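PDB 6G5O: cytochrome P450 from Zobellia galactanivorans, which belongs to the cytochrome P450 family of haem-thiolate proteins and binds protoporphyrin IX containing iron. Local coordinates for residues L138-P142 with G188-Y192; M260-F264 with F305-N309. All blocks are in the same frame, centred on the assembly; numbering follows the deposited sequence.

Contact 1 of 2, residues L138-P142 with G188-Y192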
ATOM      1  N   LEU A 138       0.766  12.416  -9.054  1.00 21.00           N
ATOM      2  CA  LEU A 138      -0.181  11.406  -9.529  1.00 24.65           C
ATOM      3  C   LEU A 138      -1.538  12.043  -9.857  1.00 23.19           C
ATOM      4  O   LEU A 138      -2.142  11.725 -10.879  1.00 20.84           O
ATOM      5  CB  LEU A 138      -0.378  10.289  -8.495  1.00 26.31           C
ATOM      6  CG  LEU A 138      -1.182   9.071  -8.950  1.00 28.21           C
ATOM      7  CD1 LEU A 138      -0.434   8.208  -9.971  1.00 28.71           C
ATOM      8  CD2 LEU A 138      -1.614   8.232  -7.763  1.00 26.98           C
ATOM      9  N   LEU A 139      -1.981  12.934  -8.980  1.00 22.73           N
ATOM     10  CA  LEU A 139      -3.243  13.613  -9.126  1.00 25.39           C
ATOM     11  C   LEU A 139      -3.189  14.811 -10.092  1.00 26.67           C
ATOM     12  O   LEU A 139      -4.234  15.255 -10.577  1.00 23.47           O
ATOM     13  CB  LEU A 139      -3.749  14.049  -7.771  1.00 24.94           C
ATOM     14  CG  LEU A 139      -4.690  13.128  -7.017  1.00 25.64           C
ATOM     15  CD1 LEU A 139      -4.143  11.739  -7.005  1.00 27.86           C
ATOM     16  CD2 LEU A 139      -4.890  13.663  -5.606  1.00 26.25           C
ATOM     17  N   ASN A 140      -1.973  15.306 -10.370  1.00 29.81           N
ATOM     18  CA  ASN A 140      -1.754  16.471 -11.227  1.00 32.91           C
ATOM     19  C   ASN A 140      -2.516  17.697 -10.690  1.00 34.51           C
ATOM     20  O   ASN A 140      -3.222  18.382 -11.439  1.00 35.56           O
ATOM     21  CB  ASN A 140      -2.140  16.170 -12.684  1.00 35.60           C
ATOM     22  CG  ASN A 140      -1.654  17.241 -13.658  1.00 37.38           C
ATOM     23  OD1 ASN A 140      -0.628  17.872 -13.438  1.00 36.39           O
ATOM     24  ND2 ASN A 140      -2.395  17.444 -14.732  1.00 32.36           N
ATOM     25  N   THR A 141      -2.396  17.900  -9.374  1.00 33.20           N
ATOM     26  CA  THR A 141      -2.854  19.080  -8.680  1.00 35.85           C
ATOM     27  C   THR A 141      -1.658  20.025  -8.415  1.00 37.63           C
ATOM     28  O   THR A 141      -0.485  19.626  -8.482  1.00 38.17           O
ATOM     29  CB  THR A 141      -3.453  18.756  -7.287  1.00 37.26           C
ATOM     30  OG1 THR A 141      -2.450  18.186  -6.436  1.00 40.78           O
ATOM     31  CG2 THR A 141      -4.589  17.814  -7.365  1.00 37.04           C
ATOM     32  N   PRO A 142      -1.958  21.277  -8.079  1.00 38.02           N
ATOM     33  CA  PRO A 142      -0.859  22.145  -7.639  1.00 37.60           C
ATOM     34  C   PRO A 142      -0.078  21.569  -6.428  1.00 36.06           C
ATOM     35  O   PRO A 142      -0.653  20.967  -5.508  1.00 33.51           O
ATOM     36  CB  PRO A 142      -1.573  23.457  -7.251  1.00 37.15           C
ATOM     37  CG  PRO A 142      -2.891  23.429  -8.009  1.00 40.71           C
ATOM     38  CD  PRO A 142      -3.270  21.975  -8.159  1.00 38.31           C
ATOM     39  N   GLY A 188     -10.343  21.128 -15.514  1.00 43.09           N
ATOM     40  CA  GLY A 188      -8.929  21.276 -15.895  1.00 43.72           C
ATOM     41  C   GLY A 188      -8.240  19.955 -16.228  1.00 43.86           C
ATOM     42  O   GLY A 188      -8.781  19.138 -16.962  1.00 43.03           O
ATOM     43  N   ASP A 189      -7.050  19.756 -15.674  1.00 42.91           N
ATOM     44  CA  ASP A 189      -6.140  18.668 -16.056  1.00 43.92           C
ATOM     45  C   ASP A 189      -5.900  17.668 -14.938  1.00 38.72           C
ATOM     46  O   ASP A 189      -5.163  16.705 -15.136  1.00 38.06           O
ATOM     47  CB  ASP A 189      -4.770  19.261 -16.438  1.00 48.19           C
ATOM     48  CG  ASP A 189      -4.734  19.772 -17.859  1.00 59.23           C
ATOM     49  OD1 ASP A 189      -5.808  20.070 -18.447  1.00 66.00           O
ATOM     50  OD2 ASP A 189      -3.610  19.843 -18.411  1.00 67.95           O
ATOM     51  N   ASP A 190      -6.487  17.916 -13.770  1.00 33.83           N
ATOM     52  CA  ASP A 190      -6.286  17.101 -12.587  1.00 33.74           C
ATOM     53  C   ASP A 190      -7.124  15.820 -12.670  1.00 30.78           C
ATOM     54  O   ASP A 190      -7.986  15.711 -13.538  1.00 28.10           O
ATOM     55  CB  ASP A 190      -6.582  17.921 -11.309  1.00 34.87           C
ATOM     56  CG  ASP A 190      -8.073  18.301 -11.146  1.00 43.66           C
ATOM     57  OD1 ASP A 190      -8.923  17.979 -12.017  1.00 42.59           O
ATOM     58  OD2 ASP A 190      -8.391  18.891 -10.088  1.00 52.41           O
ATOM     59  N   MET A 191      -6.842  14.852 -11.803  1.00 27.45           N
ATOM     60  CA  MET A 191      -7.461  13.544 -11.908  1.00 28.94           C
ATOM     61  C   MET A 191      -9.016  13.597 -11.851  1.00 29.07           C
ATOM     62  O   MET A 191      -9.703  12.839 -12.548  1.00 26.75           O
ATOM     63  CB  MET A 191      -6.924  12.624 -10.808  1.00 29.18           C
ATOM     64  CG  MET A 191      -7.205  11.137 -10.971  1.00 28.64           C
ATOM     65  SD  MET A 191      -6.529  10.206  -9.568  1.00 29.88           S
ATOM     66  CE  MET A 191      -7.118   8.545  -9.933  1.00 29.51           C
ATOM     67  N   TYR A 192      -9.541  14.467 -10.996  1.00 30.74           N
ATOM     68  CA  TYR A 192     -10.989  14.693 -10.861  1.00 29.99           C
ATOM     69  C   TYR A 192     -11.624  15.028 -12.208  1.00 30.63           C
ATOM     70  O   TYR A 192     -12.620  14.419 -12.627  1.00 27.28           O
ATOM     71  CB  TYR A 192     -11.247  15.845  -9.925  1.00 29.86           C
ATOM     72  CG  TYR A 192     -10.653  15.671  -8.536  1.00 29.07           C
ATOM     73  CD1 TYR A 192     -11.310  14.924  -7.571  1.00 25.77           C
ATOM     74  CD2 TYR A 192      -9.455  16.304  -8.192  1.00 28.22           C
ATOM     75  CE1 TYR A 192     -10.788  14.774  -6.324  1.00 26.88           C
ATOM     76  CE2 TYR A 192      -8.900  16.167  -6.929  1.00 26.75           C
ATOM     77  CZ  TYR A 192      -9.560  15.403  -6.008  1.00 26.74           C
ATOM     78  OH  TYR A 192      -9.048  15.287  -4.748  1.00 27.74           O
TER

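Contact 2 of 2, residues M260-F264 with F305-N309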
ATOM      1  N   MET A 260      11.740  -5.475  -0.624  1.00 28.01           N
ATOM      2  CA  MET A 260      11.186  -4.709   0.471  1.00 28.32           C
ATOM      3  C   MET A 260       9.645  -4.779   0.528  1.00 26.65           C
ATOM      4  O   MET A 260       9.089  -4.940   1.592  1.00 25.22           O
ATOM      5  CB  MET A 260      11.708  -3.307   0.407  1.00 32.93           C
ATOM      6  CG  MET A 260      13.151  -3.300   0.885  1.00 37.10           C
ATOM      7  SD  MET A 260      13.772  -1.656   1.084  1.00 41.37           S
ATOM      8  CE  MET A 260      15.547  -2.024   1.141  1.00 45.77           C
ATOM      9  N   ILE A 261       8.969  -4.723  -0.598  1.00 22.77           N
ATOM     10  CA  ILE A 261       7.529  -4.900  -0.560  1.00 23.71           C
ATOM     11  C   ILE A 261       7.138  -6.274  -0.029  1.00 21.74           C
ATOM     12  O   ILE A 261       6.200  -6.398   0.717  1.00 23.41           O
ATOM     13  CB  ILE A 261       6.877  -4.648  -1.938  1.00 22.94           C
ATOM     14  CG1 ILE A 261       7.050  -3.173  -2.344  1.00 22.91           C
ATOM     15  CG2 ILE A 261       5.407  -5.028  -1.914  1.00 22.99           C
ATOM     16  CD1 ILE A 261       6.594  -2.175  -1.301  1.00 22.94           C
ATOM     17  N   ARG A 262       7.836  -7.311  -0.425  1.00 22.56           N
ATOM     18  CA  ARG A 262       7.573  -8.672   0.073  1.00 24.08           C
ATOM     19  C   ARG A 262       7.678  -8.776   1.608  1.00 24.06           C
ATOM     20  O   ARG A 262       6.776  -9.270   2.307  1.00 21.66           O
ATOM     21  CB  ARG A 262       8.591  -9.675  -0.525  1.00 24.43           C
ATOM     22  CG  ARG A 262       8.329 -11.131  -0.148  1.00 24.07           C
ATOM     23  CD  ARG A 262       9.509 -12.040  -0.481  1.00 24.68           C
ATOM     24  NE  ARG A 262      10.706 -11.743   0.323  1.00 24.70           N
ATOM     25  CZ  ARG A 262      10.897 -12.200   1.550  1.00 22.77           C
ATOM     26  NH1 ARG A 262       9.987 -12.978   2.117  1.00 24.17           N
ATOM     27  NH2 ARG A 262      11.979 -11.852   2.214  1.00 23.20           N
ATOM     28  N   TYR A 263       8.838  -8.360   2.088  1.00 24.30           N
ATOM     29  CA  TYR A 263       9.193  -8.524   3.450  1.00 26.83           C
ATOM     30  C   TYR A 263       8.356  -7.615   4.316  1.00 27.19           C
ATOM     31  O   TYR A 263       7.814  -8.073   5.310  1.00 25.88           O
ATOM     32  CB  TYR A 263      10.671  -8.235   3.682  1.00 29.47           C
ATOM     33  CG  TYR A 263      11.080  -8.388   5.127  1.00 31.06           C
ATOM     34  CD1 TYR A 263      11.341  -9.631   5.666  1.00 32.43           C
ATOM     35  CD2 TYR A 263      11.262  -7.271   5.938  1.00 34.66           C
ATOM     36  CE1 TYR A 263      11.741  -9.767   6.998  1.00 33.88           C
ATOM     37  CE2 TYR A 263      11.668  -7.381   7.261  1.00 32.85           C
ATOM     38  CZ  TYR A 263      11.891  -8.641   7.789  1.00 35.61           C
ATOM     39  OH  TYR A 263      12.269  -8.772   9.100  1.00 38.82           O
ATOM     40  N   PHE A 264       8.245  -6.334   3.969  1.00 25.26           N
ATOM     41  CA  PHE A 264       7.404  -5.426   4.776  1.00 25.61           C
ATOM     42  C   PHE A 264       5.896  -5.612   4.622  1.00 25.19           C
ATOM     43  O   PHE A 264       5.154  -5.389   5.564  1.00 27.10           O
ATOM     44  CB  PHE A 264       7.749  -4.003   4.512  1.00 25.82           C
ATOM     45  CG  PHE A 264       9.165  -3.661   4.848  1.00 29.46           C
ATOM     46  CD1 PHE A 264       9.721  -4.035   6.052  1.00 30.45           C
ATOM     47  CD2 PHE A 264       9.917  -2.905   3.992  1.00 30.95           C
ATOM     48  CE1 PHE A 264      11.023  -3.707   6.376  1.00 31.24           C
ATOM     49  CE2 PHE A 264      11.221  -2.579   4.327  1.00 30.90           C
ATOM     50  CZ  PHE A 264      11.775  -3.001   5.490  1.00 30.20           C
ATOM     51  N   PHE A 305       9.743 -19.077  -0.717  1.00 26.62           N
ATOM     52  CA  PHE A 305      10.864 -18.170  -0.646  1.00 25.03           C
ATOM     53  C   PHE A 305      11.993 -18.782   0.182  1.00 29.66           C
ATOM     54  O   PHE A 305      11.805 -19.199   1.312  1.00 31.81           O
ATOM     55  CB  PHE A 305      10.449 -16.812  -0.035  1.00 26.36           C
ATOM     56  CG  PHE A 305       9.236 -16.158  -0.701  1.00 24.26           C
ATOM     57  CD1 PHE A 305       7.942 -16.474  -0.293  1.00 25.48           C
ATOM     58  CD2 PHE A 305       9.392 -15.298  -1.747  1.00 23.46           C
ATOM     59  CE1 PHE A 305       6.812 -15.890  -0.886  1.00 25.22           C
ATOM     60  CE2 PHE A 305       8.280 -14.733  -2.380  1.00 24.83           C
ATOM     61  CZ  PHE A 305       6.986 -15.008  -1.945  1.00 24.26           C
ATOM     62  N   GLU A 306      13.167 -18.876  -0.418  1.00 30.44           N
ATOM     63  CA  GLU A 306      14.382 -19.156   0.324  1.00 34.58           C
ATOM     64  C   GLU A 306      14.683 -17.993   1.252  1.00 31.38           C
ATOM     65  O   GLU A 306      14.514 -16.867   0.858  1.00 39.53           O
ATOM     66  CB  GLU A 306      15.577 -19.342  -0.659  1.00 37.15           C
ATOM     67  CG  GLU A 306      16.775 -20.159  -0.117  1.00 39.78           C
ATOM     68  CD  GLU A 306      16.425 -21.640   0.110  1.00 39.01           C
ATOM     69  OE1 GLU A 306      15.609 -22.201  -0.658  1.00 36.68           O
ATOM     70  OE2 GLU A 306      16.956 -22.238   1.065  1.00 40.76           O
ATOM     71  N   ASN A 307      15.167 -18.273   2.460  1.00 32.82           N
ATOM     72  CA  ASN A 307      15.503 -17.238   3.477  1.00 31.84           C
ATOM     73  C   ASN A 307      14.344 -16.255   3.616  1.00 29.78           C
ATOM     74  O   ASN A 307      14.502 -15.080   3.370  1.00 24.75           O
ATOM     75  CB  ASN A 307      16.758 -16.455   3.093  1.00 34.36           C
ATOM     76  CG  ASN A 307      17.970 -17.339   2.839  1.00 39.84           C
ATOM     77  OD1 ASN A 307      18.396 -18.061   3.735  1.00 44.62           O
ATOM     78  ND2 ASN A 307      18.585 -17.220   1.637  1.00 34.66           N
ATOM     79  N   PRO A 308      13.153 -16.740   3.961  1.00 29.37           N
ATOM     80  CA  PRO A 308      11.997 -15.850   3.875  1.00 27.73           C
ATOM     81  C   PRO A 308      11.981 -14.739   4.914  1.00 30.13           C
ATOM     82  O   PRO A 308      11.326 -13.708   4.692  1.00 32.74           O
ATOM     83  CB  PRO A 308      10.799 -16.790   4.100  1.00 29.77           C
ATOM     84  CG  PRO A 308      11.345 -17.987   4.769  1.00 30.61           C
ATOM     85  CD  PRO A 308      12.791 -18.111   4.339  1.00 28.70           C
ATOM     86  N   ASN A 309      12.667 -14.925   6.048  1.00 31.40           N
ATOM     87  CA  ASN A 309      12.606 -13.956   7.133  1.00 34.06           C
ATOM     88  C   ASN A 309      13.788 -13.024   7.105  1.00 34.33           C
ATOM     89  O   ASN A 309      14.075 -12.329   8.063  1.00 35.82           O
ATOM     90  CB  ASN A 309      12.372 -14.659   8.482  1.00 34.86           C
ATOM     91  CG  ASN A 309      11.030 -15.402   8.500  1.00 38.78           C
ATOM     92  OD1 ASN A 309      10.934 -16.559   8.882  1.00 41.69           O
ATOM     93  ND2 ASN A 309      10.001 -14.748   8.000  1.00 39.18           N
TER

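Contact 1 of 2, residues L138-P142 with G188-Y192
A Schellman motif ending helix 122-139 meets the N-cap of helix 191-196, and two hydrogen bonds, from Met191 to Leu139 and from Asn140 to Asp189, join them. Asn140 is the C-prime residue, its positive phi turning the chain out of the helix. The Leu139 carbonyl points across to the starting helix: Met191 N donates to Leu139 O at 2.9 Å, an amide in the first turn meeting a carbonyl of the last turn; the preceding residue, Leu138, touches the haem. The second bond uses a side chain: Asn140 extends its amide with CG anti to the backbone N (chi1 -168°), and ND2 reaches Asp189 O at 2.9 Å. The donor stands above the carbonyl plane, away from the lone pairs, while ND2 also lies 3.4 Å from Asp189 CB. Asp190, the N-cap residue, packs CB 3.4 Å from Asn140 O; its side chain caps a backbone N further along the helix, and OD1 is hydrogen-bonded to Ser193 OG. Leu139 CD1 touches Met191 SD at 3.8 Å. Met191 also touches Trp90 and Phe91 of helix 79-92, and both residues pack on helix 207-220, Leu139 on Phe218 and Met191 on Met214.

Contact 2 of 2, residues M260-F264 with F305-N309
Arg262, which bonds the carbonyl of Pro308 and packs on Phe305, is the arginine of the ExxR motif in the P450 K helix, here helix 253-264. Glu259, the glutamate of that motif, makes a salt bridge to NE. Arg315, whose guanidinium lies close to that of Arg262, is possibly the second arginine of the family's Glu-Arg-Arg triad. The polar part is an end-on grip of one oxygen by two nitrogens: NH1 lies 3.0 Å and NH2 3.2 Å from Pro308 O, which sits in the guanidinium plane. NH1 comes in on a lone pair, in the carbonyl plane, whereas NH2 stands above that plane. NH1 also bonds Asn299 O, so two backbone carbonyls help fix the rotation of the group. The apolar part uses the CG and CD methylenes: the stem runs alongside Phe305 in the opposite direction, CG over one face of the ring. A bend at chi3 (66°) turns the guanidinium off this line; any cation-pi attraction is long and weak. Tyr263 adds van der Waals contact, its CE1 lying 3.6 Å from Asn309 O, while its OH bonds Leu6 N. Closest to the Phe305 ring is Arg262 CD, 3.5 Å from both CD2 and CE2.

The two contacts lie on opposite sides of the chain's centre, with centres 35 Å apart and nearest atoms about 15 Å apart, and they share no helix or strand. Both mix buried residues with exposed ones, but the centre of contact 1 lies further out, about 21 Å from the centre of the chain against about 16 Å for contact 2. In each, one segment carries a haem-touching residue that is not part of the contact itself, Leu138 and Ile261. Contact 1 joins the end of one helix to the start of another, largely through backbone groups and an uncharged amide. Contact 2 ties the last turn of a helix to an irregular loop through the charged side chain of a family motif.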